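Local structure of magnesium transporter (Enterococcus faecalis, 2OUX) at the interface of chains A and B. The protein transports magnesium ions across the cell membrane as a homodimer, here represented by its soluble cytosolic part with the N domain and paired CBS domains. Sequence-based numbering; all coordinates share one arbitrary frame. Chains: chain A/B, Magnesium transporter.

The interface of chains A and B. Residues chain A 227-228, 250, 254, 257; chain B 227-228, 250, 254, 257.
The helices carrying A:Ile254 and B:Ile254, 250-262 in chain A and 250-260 in chain B, run side by side and nearly parallel, with the CA atoms of A:Ile254 and B:Ile254 7.1 Å apart. Positions 250, 254 and 257, about one turn apart, supply an apolar seam within the larger interface between the CBS regions of the homodimer. At the start of the helices, A:Val250 and B:Val250 point tip to tip, CG2 to CG2 at 3.8 Å. One turn on, the side chains of A:Ile254 and B:Ile254 cross obliquely, their CG1 atoms 3.9 Å apart, and each then reaches back toward the partner's valine. An extended chi2 (168° in B:Ile254) carries CD1 there: CD1 of B:Ile254 lies 3.5 Å from CG2 of A:Val250, and the twin contact is equally snug. The other branch, CG2, faces the partner's helix 220-230 in both chains. CG2 of B:Ile254 packs on the aliphatic stem of A:Arg228, 3.6 Å from its CD, while the A:Ile257 side chain crosses that of B:Ile254 at about a right angle, with CD1 touching the same CG2 methyl. The symmetry slackens here. B:Arg228 runs straight until it bends at chi3 (-74°), bringing NE, rather than CD, nearest to CG2 of A:Ile254, at 4.1 Å. The CG2 methyl of B:Ile257 sits at the edge of its own chain's B:Arg228 guanidinium, in the plane of that group.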
ATOM      1  N   ILE A 227       0.488  10.464   4.750  1.00 26.74           N
ATOM      2  CA  ILE A 227       0.109   9.167   4.207  1.00 25.58           C
ATOM      3  C   ILE A 227      -1.402   9.044   4.186  1.00 25.74           C
ATOM      4  O   ILE A 227      -1.990   8.450   3.281  1.00 24.07           O
ATOM      5  CB  ILE A 227       0.708   8.006   5.050  1.00 27.45           C
ATOM      6  CG1 ILE A 227       2.220   7.912   4.826  1.00 28.22           C
ATOM      7  CG2 ILE A 227       0.079   6.691   4.620  1.00 24.52           C
ATOM      8  CD1 ILE A 227       2.914   9.258   4.740  1.00 34.87           C
ATOM      9  N   ARG A 228      -2.021   9.614   5.211  1.00 26.54           N
ATOM     10  CA  ARG A 228      -3.465   9.594   5.381  1.00 28.03           C
ATOM     11  C   ARG A 228      -4.116  10.456   4.306  1.00 27.12           C
ATOM     12  O   ARG A 228      -5.048  10.037   3.646  1.00 25.31           O
ATOM     13  CB  ARG A 228      -3.799  10.122   6.782  1.00 31.16           C
ATOM     14  CG  ARG A 228      -5.192   9.811   7.301  1.00 36.44           C
ATOM     15  CD  ARG A 228      -5.125   9.403   8.779  1.00 39.38           C
ATOM     16  NE  ARG A 228      -4.166  10.218   9.521  1.00 38.52           N
ATOM     17  CZ  ARG A 228      -3.817  10.012  10.786  1.00 39.26           C
ATOM     18  NH1 ARG A 228      -4.349   9.006  11.469  1.00 40.85           N
ATOM     19  NH2 ARG A 228      -2.934  10.817  11.372  1.00 37.98           N
ATOM     20  N   VAL A 250       3.349   2.523   4.479  1.00 17.93           N
ATOM     21  CA  VAL A 250       2.061   2.561   5.153  1.00 21.02           C
ATOM     22  C   VAL A 250       1.885   1.534   6.266  1.00 22.51           C
ATOM     23  O   VAL A 250       1.175   1.788   7.234  1.00 24.92           O
ATOM     24  CB  VAL A 250       0.882   2.411   4.153  1.00 19.62           C
ATOM     25  CG1 VAL A 250       0.826   0.990   3.581  1.00 21.36           C
ATOM     26  CG2 VAL A 250      -0.414   2.756   4.841  1.00 19.70           C
ATOM     27  N   ILE A 254       0.833   2.600  10.148  1.00 23.58           N
ATOM     28  CA  ILE A 254      -0.307   2.112  10.884  1.00 24.72           C
ATOM     29  C   ILE A 254       0.105   1.835  12.330  1.00 26.21           C
ATOM     30  O   ILE A 254      -0.645   2.146  13.257  1.00 24.80           O
ATOM     31  CB  ILE A 254      -0.902   0.846  10.232  1.00 25.44           C
ATOM     32  CG1 ILE A 254      -1.718   1.256   8.990  1.00 25.27           C
ATOM     33  CG2 ILE A 254      -1.773   0.103  11.245  1.00 24.42           C
ATOM     34  CD1 ILE A 254      -2.175   0.125   8.107  1.00 16.57           C
ATOM     35  N   ILE A 257       0.388   5.066  14.053  1.00 30.37           N
ATOM     36  CA  ILE A 257      -0.957   5.550  14.367  1.00 30.67           C
ATOM     37  C   ILE A 257      -1.511   4.802  15.579  1.00 32.24           C
ATOM     38  O   ILE A 257      -2.171   5.394  16.438  1.00 32.89           O
ATOM     39  CB  ILE A 257      -1.936   5.362  13.173  1.00 29.88           C
ATOM     40  CG1 ILE A 257      -1.553   6.295  12.021  1.00 31.74           C
ATOM     41  CG2 ILE A 257      -3.371   5.658  13.613  1.00 28.71           C
ATOM     42  CD1 ILE A 257      -2.258   5.989  10.722  1.00 32.40           C
TER
ATOM     43  N   ILE B 227      -5.285  -6.658   8.136  1.00 22.48           N
ATOM     44  CA  ILE B 227      -4.437  -5.834   7.289  1.00 23.09           C
ATOM     45  C   ILE B 227      -3.192  -5.391   8.066  1.00 22.27           C
ATOM     46  O   ILE B 227      -2.104  -5.252   7.505  1.00 20.06           O
ATOM     47  CB  ILE B 227      -5.213  -4.585   6.766  1.00 24.59           C
ATOM     48  CG1 ILE B 227      -6.082  -4.957   5.557  1.00 27.15           C
ATOM     49  CG2 ILE B 227      -4.218  -3.483   6.421  1.00 21.23           C
ATOM     50  CD1 ILE B 227      -5.269  -5.314   4.319  1.00 30.93           C
ATOM     51  N   ARG B 228      -3.376  -5.168   9.362  1.00 21.03           N
ATOM     52  CA  ARG B 228      -2.312  -4.758  10.265  1.00 22.26           C
ATOM     53  C   ARG B 228      -1.285  -5.893  10.424  1.00 22.99           C
ATOM     54  O   ARG B 228      -0.089  -5.680  10.303  1.00 22.31           O
ATOM     55  CB  ARG B 228      -2.959  -4.386  11.610  1.00 26.61           C
ATOM     56  CG  ARG B 228      -2.037  -4.081  12.751  1.00 31.63           C
ATOM     57  CD  ARG B 228      -2.860  -3.748  13.999  1.00 35.19           C
ATOM     58  NE  ARG B 228      -3.497  -2.430  13.952  1.00 33.64           N
ATOM     59  CZ  ARG B 228      -4.791  -2.212  14.159  1.00 34.26           C
ATOM     60  NH1 ARG B 228      -5.608  -3.220  14.423  1.00 35.89           N
ATOM     61  NH2 ARG B 228      -5.272  -0.978  14.122  1.00 36.98           N
ATOM     62  N   VAL B 250      -5.929  -0.557   2.171  1.00 22.97           N
ATOM     63  CA  VAL B 250      -5.258   0.002   3.335  1.00 22.88           C
ATOM     64  C   VAL B 250      -5.550   1.477   3.623  1.00 23.68           C
ATOM     65  O   VAL B 250      -5.684   1.868   4.783  1.00 24.87           O
ATOM     66  CB  VAL B 250      -3.717  -0.238   3.237  1.00 22.63           C
ATOM     67  CG1 VAL B 250      -3.092   0.626   2.126  1.00 20.63           C
ATOM     68  CG2 VAL B 250      -3.071   0.006   4.575  1.00 18.75           C
ATOM     69  N   ILE B 254      -7.212   2.749   7.269  1.00 25.52           N
ATOM     70  CA  ILE B 254      -6.621   3.748   8.152  1.00 26.75           C
ATOM     71  C   ILE B 254      -7.697   4.698   8.697  1.00 26.37           C
ATOM     72  O   ILE B 254      -7.644   5.094   9.860  1.00 25.62           O
ATOM     73  CB  ILE B 254      -5.519   4.564   7.432  1.00 26.67           C
ATOM     74  CG1 ILE B 254      -4.256   3.707   7.300  1.00 29.17           C
ATOM     75  CG2 ILE B 254      -5.211   5.851   8.208  1.00 26.16           C
ATOM     76  CD1 ILE B 254      -3.207   4.278   6.358  1.00 25.11           C
ATOM     77  N   ILE B 257      -9.510   2.831  11.325  1.00 31.16           N
ATOM     78  CA  ILE B 257      -8.710   2.796  12.531  1.00 32.07           C
ATOM     79  C   ILE B 257      -8.797   4.140  13.261  1.00 32.33           C
ATOM     80  O   ILE B 257      -8.931   4.180  14.480  1.00 33.32           O
ATOM     81  CB  ILE B 257      -7.234   2.438  12.199  1.00 33.26           C
ATOM     82  CG1 ILE B 257      -7.160   1.050  11.555  1.00 34.96           C
ATOM     83  CG2 ILE B 257      -6.398   2.432  13.466  1.00 32.83           C
ATOM     84  CD1 ILE B 257      -7.607  -0.052  12.472  1.00 41.67           C
TER